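Local coordinates for angiopoietin-related protein 3 (Homo sapiens, PDB 6EUA), which suppresses plasma triglyceride clearance by inhibiting lipoprotein lipase, and mediates endothelial cell adhesion through the fibrinogen-like domain described here, at residues A[29-39]-A[82-92]; A[108-116]-A[129-140]. One frame throughout, in Å; residues are numbered along the deposited sequence.

Contact 1. Residues A[29-39]-A[82-92]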
loop_
_atom_site.group_PDB
_atom_site.type_symbol
_atom_site.label_atom_id
_atom_site.label_comp_id
_atom_site.label_asym_id
_atom_site.label_seq_id
_atom_site.Cartn_x
_atom_site.Cartn_y
_atom_site.Cartn_z
ATOM N N ILE A 29 8.869 12.302 5.239
ATOM C CA ILE A 29 8.906 13.692 5.676
ATOM C C ILE A 29 10.031 13.837 6.692
ATOM O O ILE A 29 10.564 12.856 7.213
ATOM C CB ILE A 29 7.567 14.176 6.290
ATOM C CG1 ILE A 29 7.246 13.388 7.578
ATOM C CG2 ILE A 29 6.435 14.099 5.270
ATOM C CD1 ILE A 29 6.125 13.992 8.426
ATOM N N ARG A 30 10.390 15.084 6.973
ATOM C CA ARG A 30 11.415 15.371 7.975
ATOM C C ARG A 30 11.079 16.706 8.608
ATOM O O ARG A 30 11.482 17.767 8.114
ATOM C CB ARG A 30 12.826 15.379 7.384
ATOM C CG ARG A 30 13.907 15.048 8.415
ATOM C CD ARG A 30 15.245 15.675 8.078
ATOM N NE ARG A 30 15.131 17.120 7.901
ATOM C CZ ARG A 30 15.350 18.025 8.854
ATOM N NH1 ARG A 30 15.706 17.647 10.079
ATOM N NH2 ARG A 30 15.215 19.319 8.578
ATOM N N PRO A 31 10.304 16.697 9.690
ATOM C CA PRO A 31 10.070 17.937 10.439
ATOM C C PRO A 31 11.385 18.472 10.991
ATOM O O PRO A 31 12.385 17.754 11.089
ATOM C CB PRO A 31 9.113 17.511 11.560
ATOM C CG PRO A 31 8.500 16.211 11.087
ATOM C CD PRO A 31 9.573 15.547 10.252
ATOM N N SER A 32 11.377 19.759 11.340
ATOM C CA SER A 32 12.552 20.396 11.933
ATOM C C SER A 32 13.107 19.573 13.087
ATOM O O SER A 32 12.356 18.942 13.837
ATOM C CB SER A 32 12.203 21.794 12.441
ATOM O OG SER A 32 11.542 22.554 11.445
ATOM N N ASN A 33 14.437 19.569 13.208
ATOM C CA ASN A 33 15.155 18.944 14.325
ATOM C C ASN A 33 14.796 17.470 14.498
ATOM O O ASN A 33 14.763 16.955 15.618
ATOM C CB ASN A 33 14.912 19.703 15.631
ATOM C CG ASN A 33 15.183 21.184 15.497
ATOM O OD1 ASN A 33 15.972 21.608 14.651
ATOM N ND2 ASN A 33 14.532 21.985 16.335
ATOM N N SER A 34 14.549 16.766 13.397
ATOM C CA SER A 34 14.041 15.407 13.474
ATOM C C SER A 34 14.715 14.536 12.423
ATOM O O SER A 34 15.236 15.024 11.421
ATOM C CB SER A 34 12.512 15.366 13.284
ATOM O OG SER A 34 12.027 14.030 13.179
ATOM N N GLN A 35 14.689 13.233 12.674
ATOM C CA GLN A 35 15.044 12.224 11.687
ATOM C C GLN A 35 13.958 12.107 10.610
ATOM O O GLN A 35 12.793 12.464 10.823
ATOM C CB GLN A 35 15.237 10.893 12.398
ATOM C CG GLN A 35 14.191 10.735 13.512
ATOM C CD GLN A 35 13.895 9.303 13.889
ATOM O OE1 GLN A 35 14.663 8.673 14.614
ATOM N NE2 GLN A 35 12.757 8.793 13.434
ATOM N N VAL A 36 14.359 11.602 9.438
ATOM C CA VAL A 36 13.407 11.254 8.387
ATOM C C VAL A 36 12.520 10.121 8.879
ATOM O O VAL A 36 12.993 9.169 9.512
ATOM C CB VAL A 36 14.138 10.827 7.099
ATOM C CG1 VAL A 36 13.134 10.320 6.070
ATOM C CG2 VAL A 36 14.999 11.957 6.536
ATOM N N PHE A 37 11.221 10.225 8.615
ATOM C CA PHE A 37 10.324 9.105 8.845
ATOM C C PHE A 37 9.175 9.174 7.841
ATOM O O PHE A 37 8.956 10.194 7.184
ATOM C CB PHE A 37 9.823 9.060 10.300
ATOM C CG PHE A 37 9.014 10.259 10.730
ATOM C CD1 PHE A 37 7.647 10.291 10.547
ATOM C CD2 PHE A 37 9.617 11.321 11.384
ATOM C CE1 PHE A 37 6.888 11.398 10.959
ATOM C CE2 PHE A 37 8.871 12.430 11.826
ATOM C CZ PHE A 37 7.508 12.465 11.611
ATOM N N HIS A 38 8.448 8.066 7.724
ATOM C CA HIS A 38 7.409 7.930 6.714
ATOM C C HIS A 38 6.036 8.125 7.329
ATOM O O HIS A 38 5.776 7.674 8.448
ATOM C CB HIS A 38 7.477 6.567 6.024
ATOM C CG HIS A 38 8.714 6.389 5.213
ATOM N ND1 HIS A 38 8.731 6.512 3.840
ATOM C CD2 HIS A 38 9.994 6.154 5.588
ATOM C CE1 HIS A 38 9.966 6.337 3.402
ATOM N NE2 HIS A 38 10.751 6.113 4.441
ATOM N N VAL A 39 5.153 8.782 6.570
ATOM C CA VAL A 39 3.782 9.022 6.980
ATOM C C VAL A 39 2.867 8.611 5.839
ATOM O O VAL A 39 3.291 8.464 4.688
ATOM C CB VAL A 39 3.531 10.500 7.352
ATOM C CG1 VAL A 39 4.268 10.869 8.627
ATOM C CG2 VAL A 39 3.888 11.443 6.173
ATOM N N LEU A 82 0.946 6.531 14.666
ATOM C CA LEU A 82 2.170 7.116 14.123
ATOM C C LEU A 82 3.280 7.200 15.176
ATOM O O LEU A 82 4.458 6.973 14.866
ATOM C CB LEU A 82 1.879 8.489 13.540
ATOM C CG LEU A 82 3.125 9.157 12.936
ATOM C CD1 LEU A 82 3.707 8.321 11.787
ATOM C CD2 LEU A 82 2.779 10.564 12.458
ATOM N N GLY A 83 2.922 7.495 16.425
ATOM C CA GLY A 83 3.954 7.683 17.476
ATOM C C GLY A 83 3.876 9.097 17.997
ATOM O O GLY A 83 3.882 10.074 17.239
ATOM N N LEU A 84 3.757 9.223 19.328
ATOM C CA LEU A 84 3.610 10.542 19.944
ATOM C C LEU A 84 4.819 11.427 19.657
ATOM O O LEU A 84 4.671 12.622 19.361
ATOM C CB LEU A 84 3.390 10.403 21.452
ATOM C CG LEU A 84 1.992 9.893 21.819
ATOM C CD1 LEU A 84 1.871 9.468 23.303
ATOM C CD2 LEU A 84 0.943 10.943 21.474
ATOM N N GLU A 85 6.023 10.854 19.717
ATOM C CA GLU A 85 7.205 11.648 19.414
ATOM C C GLU A 85 7.171 12.149 17.974
ATOM O O GLU A 85 7.515 13.306 17.701
ATOM C CB GLU A 85 8.469 10.838 19.695
ATOM C CG GLU A 85 9.387 11.493 20.728
ATOM C CD GLU A 85 9.215 13.014 20.809
ATOM O OE1 GLU A 85 9.509 13.710 19.800
ATOM O OE2 GLU A 85 8.789 13.507 21.882
ATOM N N LYS A 86 6.725 11.313 17.047
ATOM C CA LYS A 86 6.637 11.759 15.664
ATOM C C LYS A 86 5.524 12.790 15.478
ATOM O O LYS A 86 5.710 13.783 14.760
ATOM C CB LYS A 86 6.445 10.555 14.750
ATOM C CG LYS A 86 7.732 9.749 14.563
ATOM C CD LYS A 86 7.506 8.582 13.616
ATOM C CE LYS A 86 8.750 7.721 13.481
ATOM N NZ LYS A 86 9.227 7.269 14.790
ATOM N N ILE A 87 4.377 12.601 16.145
ATOM C CA ILE A 87 3.295 13.585 16.034
ATOM C C ILE A 87 3.753 14.930 16.573
ATOM O O ILE A 87 3.492 15.979 15.968
ATOM C CB ILE A 87 2.023 13.105 16.758
ATOM C CG1 ILE A 87 1.455 11.876 16.074
ATOM C CG2 ILE A 87 0.965 14.211 16.783
ATOM C CD1 ILE A 87 0.799 10.919 17.047
ATOM N N TYR A 88 4.441 14.923 17.724
ATOM C CA TYR A 88 4.904 16.179 18.299
ATOM C C TYR A 88 5.950 16.829 17.405
ATOM O O TYR A 88 5.981 18.061 17.295
ATOM C CB TYR A 88 5.452 15.977 19.725
ATOM C CG TYR A 88 5.879 17.285 20.358
ATOM C CD1 TYR A 88 4.936 18.165 20.870
ATOM C CD2 TYR A 88 7.220 17.662 20.403
ATOM C CE1 TYR A 88 5.306 19.382 21.418
ATOM C CE2 TYR A 88 7.605 18.884 20.957
ATOM C CZ TYR A 88 6.637 19.739 21.464
ATOM O OH TYR A 88 6.987 20.953 22.018
ATOM N N SER A 89 6.790 16.020 16.741
ATOM C CA SER A 89 7.755 16.571 15.792
ATOM C C SER A 89 7.055 17.366 14.697
ATOM O O SER A 89 7.566 18.392 14.228
ATOM C CB SER A 89 8.581 15.446 15.170
ATOM O OG SER A 89 9.605 15.046 16.046
ATOM N N ILE A 90 5.894 16.899 14.263
ATOM C CA ILE A 90 5.131 17.647 13.275
ATOM C C ILE A 90 4.539 18.907 13.902
ATOM O O ILE A 90 4.726 20.020 13.396
ATOM C CB ILE A 90 4.047 16.744 12.659
ATOM C CG1 ILE A 90 4.720 15.568 11.932
ATOM C CG2 ILE A 90 3.119 17.552 11.755
ATOM C CD1 ILE A 90 3.775 14.423 11.568
ATOM N N VAL A 91 3.836 18.755 15.022
ATOM C CA VAL A 91 3.047 19.865 15.552
ATOM C C VAL A 91 3.925 20.866 16.306
ATOM O O VAL A 91 3.887 22.073 16.035
ATOM C CB VAL A 91 1.908 19.325 16.434
ATOM C CG1 VAL A 91 1.151 20.480 17.106
ATOM C CG2 VAL A 91 0.954 18.477 15.591
ATOM N N LYS A 92 4.715 20.394 17.265
ATOM C CA LYS A 92 5.605 21.243 18.080
ATOM C C LYS A 92 4.742 22.279 18.798
ATOM O O LYS A 92 3.810 21.880 19.513
ATOM C CB LYS A 92 6.726 21.800 17.222
ATOM C CG LYS A 92 7.919 20.864 17.148
ATOM C CD LYS A 92 9.015 21.404 16.241
ATOM C CE LYS A 92 9.940 20.273 15.823
ATOM N NZ LYS A 92 9.899 20.063 14.363
HETATM O O HOH W 1 10.447 12.341 15.399
#

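Contact 2. Residues A[108-116]-A[129-140]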
loop_
_atom_site.group_PDB
_atom_site.type_symbol
_atom_site.label_atom_id
_atom_site.label_comp_id
_atom_site.label_asym_id
_atom_site.label_seq_id
_atom_site.Cartn_x
_atom_site.Cartn_y
_atom_site.Cartn_z
ATOM N N ASN A 108 -22.114 4.281 7.655
ATOM C CA ASN A 108 -22.255 5.728 7.647
ATOM C C ASN A 108 -20.969 6.378 8.139
ATOM O O ASN A 108 -20.288 5.856 9.026
ATOM C CB ASN A 108 -23.419 6.178 8.527
ATOM C CG ASN A 108 -24.751 5.627 8.078
ATOM O OD1 ASN A 108 -24.829 4.605 7.391
ATOM N ND2 ASN A 108 -25.819 6.306 8.474
ATOM N N LYS A 109 -20.646 7.532 7.564
ATOM C CA LYS A 109 -19.424 8.257 7.882
ATOM C C LYS A 109 -19.743 9.476 8.736
ATOM O O LYS A 109 -20.610 10.280 8.381
ATOM C CB LYS A 109 -18.701 8.690 6.607
ATOM C CG LYS A 109 -18.177 7.536 5.778
ATOM C CD LYS A 109 -17.127 8.002 4.781
ATOM C CE LYS A 109 -17.770 8.592 3.522
ATOM N NZ LYS A 109 -18.196 10.018 3.682
ATOM N N HIS A 110 -19.030 9.609 9.848
ATOM C CA HIS A 110 -19.090 10.778 10.715
ATOM C C HIS A 110 -17.705 11.406 10.805
ATOM O O HIS A 110 -16.696 10.699 10.798
ATOM C CB HIS A 110 -19.573 10.398 12.120
ATOM C CG HIS A 110 -20.890 9.689 12.134
ATOM N ND1 HIS A 110 -20.997 8.315 12.194
ATOM C CD2 HIS A 110 -22.158 10.163 12.096
ATOM C CE1 HIS A 110 -22.274 7.975 12.197
ATOM N NE2 HIS A 110 -22.999 9.078 12.138
ATOM N N TYR A 111 -17.653 12.733 10.900
ATOM C CA TYR A 111 -16.393 13.434 11.104
ATOM C C TYR A 111 -16.581 14.536 12.133
ATOM O O TYR A 111 -17.690 15.038 12.348
ATOM C CB TYR A 111 -15.846 14.041 9.803
ATOM C CG TYR A 111 -16.535 15.334 9.420
ATOM C CD1 TYR A 111 -15.960 16.571 9.706
ATOM C CD2 TYR A 111 -17.776 15.320 8.790
ATOM C CE1 TYR A 111 -16.601 17.753 9.366
ATOM C CE2 TYR A 111 -18.422 16.496 8.451
ATOM C CZ TYR A 111 -17.829 17.708 8.741
ATOM O OH TYR A 111 -18.462 18.883 8.405
ATOM N N ILE A 112 -15.471 14.918 12.759
ATOM C CA ILE A 112 -15.449 16.091 13.622
ATOM C C ILE A 112 -14.046 16.673 13.590
ATOM O O ILE A 112 -13.051 15.943 13.536
ATOM C CB ILE A 112 -15.925 15.749 15.055
ATOM C CG1 ILE A 112 -15.819 16.967 15.976
ATOM C CG2 ILE A 112 -15.214 14.530 15.606
ATOM C CD1 ILE A 112 -16.508 16.758 17.336
ATOM N N GLU A 113 -13.975 17.999 13.577
ATOM C CA GLU A 113 -12.706 18.704 13.548
ATOM C C GLU A 113 -12.552 19.524 14.819
ATOM O O GLU A 113 -13.532 20.044 15.364
ATOM C CB GLU A 113 -12.592 19.588 12.307
ATOM C CG GLU A 113 -12.560 18.788 11.021
ATOM C CD GLU A 113 -12.072 19.586 9.827
ATOM O OE1 GLU A 113 -11.643 20.745 10.018
ATOM O OE2 GLU A 113 -12.131 19.055 8.694
ATOM N N TYR A 114 -11.311 19.604 15.295
ATOM C CA TYR A 114 -10.936 20.382 16.461
ATOM C C TYR A 114 -9.698 21.197 16.146
ATOM O O TYR A 114 -8.860 20.794 15.330
ATOM C CB TYR A 114 -10.585 19.529 17.682
ATOM C CG TYR A 114 -11.506 18.394 18.031
ATOM C CD1 TYR A 114 -11.534 17.223 17.272
ATOM C CD2 TYR A 114 -12.334 18.479 19.150
ATOM C CE1 TYR A 114 -12.375 16.177 17.613
ATOM C CE2 TYR A 114 -13.176 17.447 19.494
ATOM C CZ TYR A 114 -13.197 16.296 18.728
ATOM O OH TYR A 114 -14.037 15.265 19.103
ATOM N N SER A 115 -9.574 22.320 16.845
ATOM C CA SER A 115 -8.334 23.074 16.930
ATOM C C SER A 115 -7.603 22.636 18.193
ATOM O O SER A 115 -8.204 22.606 19.277
ATOM C CB SER A 115 -8.626 24.578 16.954
ATOM O OG SER A 115 -7.508 25.327 17.399
ATOM N N PHE A 116 -6.319 22.278 18.059
ATOM C CA PHE A 116 -5.609 21.719 19.202
ATOM C C PHE A 116 -4.187 22.243 19.307
ATOM O O PHE A 116 -3.620 22.814 18.368
ATOM C CB PHE A 116 -5.594 20.175 19.202
ATOM C CG PHE A 116 -4.638 19.557 18.225
ATOM C CD1 PHE A 116 -5.025 19.314 16.913
ATOM C CD2 PHE A 116 -3.362 19.180 18.621
ATOM C CE1 PHE A 116 -4.142 18.728 16.011
ATOM C CE2 PHE A 116 -2.475 18.600 17.723
ATOM C CZ PHE A 116 -2.854 18.372 16.425
ATOM N N LEU A 129 -8.003 20.502 23.214
ATOM C CA LEU A 129 -8.868 20.543 22.037
ATOM C C LEU A 129 -10.003 21.544 22.193
ATOM O O LEU A 129 -10.541 21.739 23.290
ATOM C CB LEU A 129 -9.510 19.180 21.739
ATOM C CG LEU A 129 -8.719 17.888 21.628
ATOM C CD1 LEU A 129 -9.670 16.694 21.674
ATOM C CD2 LEU A 129 -7.954 17.893 20.351
ATOM N N VAL A 130 -10.400 22.130 21.065
ATOM C CA VAL A 130 -11.627 22.918 20.953
ATOM C C VAL A 130 -12.337 22.487 19.675
ATOM O O VAL A 130 -11.734 22.500 18.600
ATOM C CB VAL A 130 -11.346 24.433 20.924
ATOM C CG1 VAL A 130 -12.642 25.204 20.685
ATOM C CG2 VAL A 130 -10.672 24.884 22.213
ATOM N N ALA A 131 -13.611 22.115 19.782
ATOM C CA ALA A 131 -14.337 21.624 18.613
ATOM C C ALA A 131 -14.692 22.765 17.660
ATOM O O ALA A 131 -15.060 23.864 18.087
ATOM C CB ALA A 131 -15.605 20.880 19.040
ATOM N N ILE A 132 -14.586 22.496 16.356
ATOM C CA ILE A 132 -14.875 23.503 15.335
ATOM C C ILE A 132 -16.128 23.138 14.551
ATOM O O ILE A 132 -17.137 23.844 14.617
ATOM C CB ILE A 132 -13.703 23.677 14.358
ATOM C CG1 ILE A 132 -12.390 23.880 15.102
ATOM C CG2 ILE A 132 -14.002 24.810 13.379
ATOM C CD1 ILE A 132 -11.198 23.813 14.176
ATOM N N THR A 133 -16.052 22.062 13.767
ATOM C CA THR A 133 -17.157 21.584 12.940
ATOM C C THR A 133 -17.279 20.071 13.074
ATOM O O THR A 133 -16.425 19.401 13.666
ATOM C CB THR A 133 -16.977 21.960 11.454
ATOM O OG1 THR A 133 -15.850 21.259 10.906
ATOM C CG2 THR A 133 -16.769 23.453 11.283
ATOM N N GLY A 134 -18.348 19.540 12.506
ATOM C CA GLY A 134 -18.567 18.111 12.413
ATOM C C GLY A 134 -20.037 17.786 12.255
ATOM O O GLY A 134 -20.922 18.604 12.503
ATOM N N ASN A 135 -20.307 16.550 11.829
ATOM C CA ASN A 135 -21.675 16.041 11.744
ATOM C C ASN A 135 -21.959 14.982 12.803
ATOM O O ASN A 135 -22.959 14.262 12.707
ATOM C CB ASN A 135 -21.973 15.490 10.346
ATOM C CG ASN A 135 -21.005 14.395 9.916
ATOM O OD1 ASN A 135 -20.408 13.706 10.747
ATOM N ND2 ASN A 135 -20.846 14.233 8.605
ATOM N N VAL A 136 -21.082 14.857 13.791
ATOM C CA VAL A 136 -21.257 13.947 14.919
ATOM C C VAL A 136 -20.889 14.733 16.173
ATOM O O VAL A 136 -19.894 15.475 16.176
ATOM C CB VAL A 136 -20.422 12.663 14.740
ATOM C CG1 VAL A 136 -18.925 12.908 14.971
ATOM C CG2 VAL A 136 -20.933 11.551 15.638
ATOM N N PRO A 137 -21.681 14.651 17.237
ATOM C CA PRO A 137 -21.367 15.428 18.439
ATOM C C PRO A 137 -20.036 15.002 19.040
ATOM O O PRO A 137 -19.541 13.896 18.817
ATOM C CB PRO A 137 -22.535 15.126 19.386
ATOM C CG PRO A 137 -23.609 14.537 18.522
ATOM C CD PRO A 137 -22.904 13.850 17.393
ATOM N N ASN A 138 -19.447 15.923 19.798
ATOM C CA ASN A 138 -18.162 15.683 20.429
ATOM C C ASN A 138 -18.310 14.754 21.629
ATOM O O ASN A 138 -19.280 14.847 22.385
ATOM C CB ASN A 138 -17.543 17.007 20.869
ATOM C CG ASN A 138 -16.188 16.827 21.521
ATOM O OD1 ASN A 138 -15.385 16.000 21.099
ATOM N ND2 ASN A 138 -15.937 17.591 22.567
ATOM N N ALA A 139 -17.332 13.859 21.802
ATOM C CA ALA A 139 -17.260 12.973 22.955
ATOM C C ALA A 139 -16.055 13.229 23.848
ATOM O O ALA A 139 -15.956 12.611 24.911
ATOM C CB ALA A 139 -17.227 11.502 22.505
ATOM N N ILE A 140 -15.138 14.104 23.447
ATOM C CA ILE A 140 -13.906 14.365 24.188
ATOM C C ILE A 140 -14.075 15.694 24.916
ATOM O O ILE A 140 -14.590 16.655 24.326
ATOM C CB ILE A 140 -12.693 14.371 23.240
ATOM C CG1 ILE A 140 -12.665 13.084 22.409
ATOM C CG2 ILE A 140 -11.384 14.537 24.004
ATOM C CD1 ILE A 140 -11.822 13.165 21.148
#

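Contact 1. Residues A[29-39]-A[82-92]
Pro-31 and Ile-90 bring the two backbones closest, 5.7 Å from CA to CA, where the type II turn from Pro-31 to Ser-34 abuts the last turn of helix 84-91; from there the chains diverge toward Phe-37 and Lys-86. The ring of Phe-37 is held between two aliphatic groups. Lys-86 runs antiparallel to it and lays CD over one face, 3.8 Å from the ring centroid, a CH-pi contact, while Ile-29 CG1 covers the opposite face. With CG between its own N and carbonyl carbon (chi1 62°), the ring presents its edge to Ile-90 CG1. The lysine ammonium passes beyond the ring and bonds to Tyr-71 O and to Gly-20 O of the second subunit. The same Ile-90 CG1 packs on Pro-31 CG at 3.9 Å, and Ile-90 CD1 meets Ile-29 CD1. At the helix end Lys-92 NZ joins two backbone carbonyls, donating to Ser-32 O at 2.8 Å and to Ser-89 O at 2.9 Å. One water spans Ser-34 OG and Ser-89 OG. The helix is thus fixed to the turn by an apolar centre with polar links at its margin, and Lys-86 serves both the core, through its methylenes, and the subunit interface, through its ammonium.

Contact 2. Residues A[108-116]-A[129-140]
Ser-115 and Val-130 form a regular hydrogen-bonded pair of the antiparallel beta hairpin 109-118/127-134, which belongs to the main sheet of the fibrinogen C-terminal domain. Backbone bonds run in both directions here, Ser-115 N reaching Val-130 O at 2.8 Å. Two residues further along, a beta bulge sets Ile-132 and Thr-133 together against Glu-113: Ile-132 N donates to Glu-113 O, and Glu-113 N to Thr-133 O in an almost straight bond (176°). Beyond Gly-134 the side-chain OD1 of Asn-135 stands in for a backbone carbonyl, accepting from Tyr-111 N at 2.9 Å, while the backbone N of Asn-135 donates to Tyr-111 O.

Aromatic contacts lie on both faces of the hairpin. Gly-134 CA sits 3.9 Å from the centroid of the Tyr-111 ring, over its face, and the tyrosine's chi1 of 79° brings the ring across the partner strand. On the other face, with Ile-112 and Phe-116, Tyr-114 receives Leu-129 CD1 over one side of its ring, 4.3 Å from the centroid.

Apolar packing completes that face. Ile-112 CD1 rests against Asn-138 CB, Val-136 CB against His-110 CB, and Leu-129 CD2 meets Phe-116 CB at 3.5 Å; Trp-201 also packs on Tyr-114 and Ile-140.

The segment after the strand folds back across the face that carries Ile-112 and Tyr-114 and is tied to it by a buried asparagine in an Asx turn: Asn-138 OD1 accepts from Tyr-114 OH at 2.5 Å and from Ile-140 N at 3.0 Å, the two donors arriving from opposite faces of the amide plane.

Contact 1 closes before contact 2 opens along the chain, and their centres lie about 24 Å apart, on opposite sides of the centre of one fibrinogen C-terminal domain. Both reach the same antiparallel sheet: strand 37-44 enters it at contact 1, and the hairpin 109-118/127-134 forms part of it at contact 2. They meet directly where Val-91, at the end of helix 84-91, packs on the ring of Phe-116 (CG2 to CZ 3.9 Å), with Tyr-96 of the intervening strand 96-104 touching both residues. The shared sheet thus joins a helix-and-turn side that borders the second subunit to a hairpin touched by no other chain of the assembly.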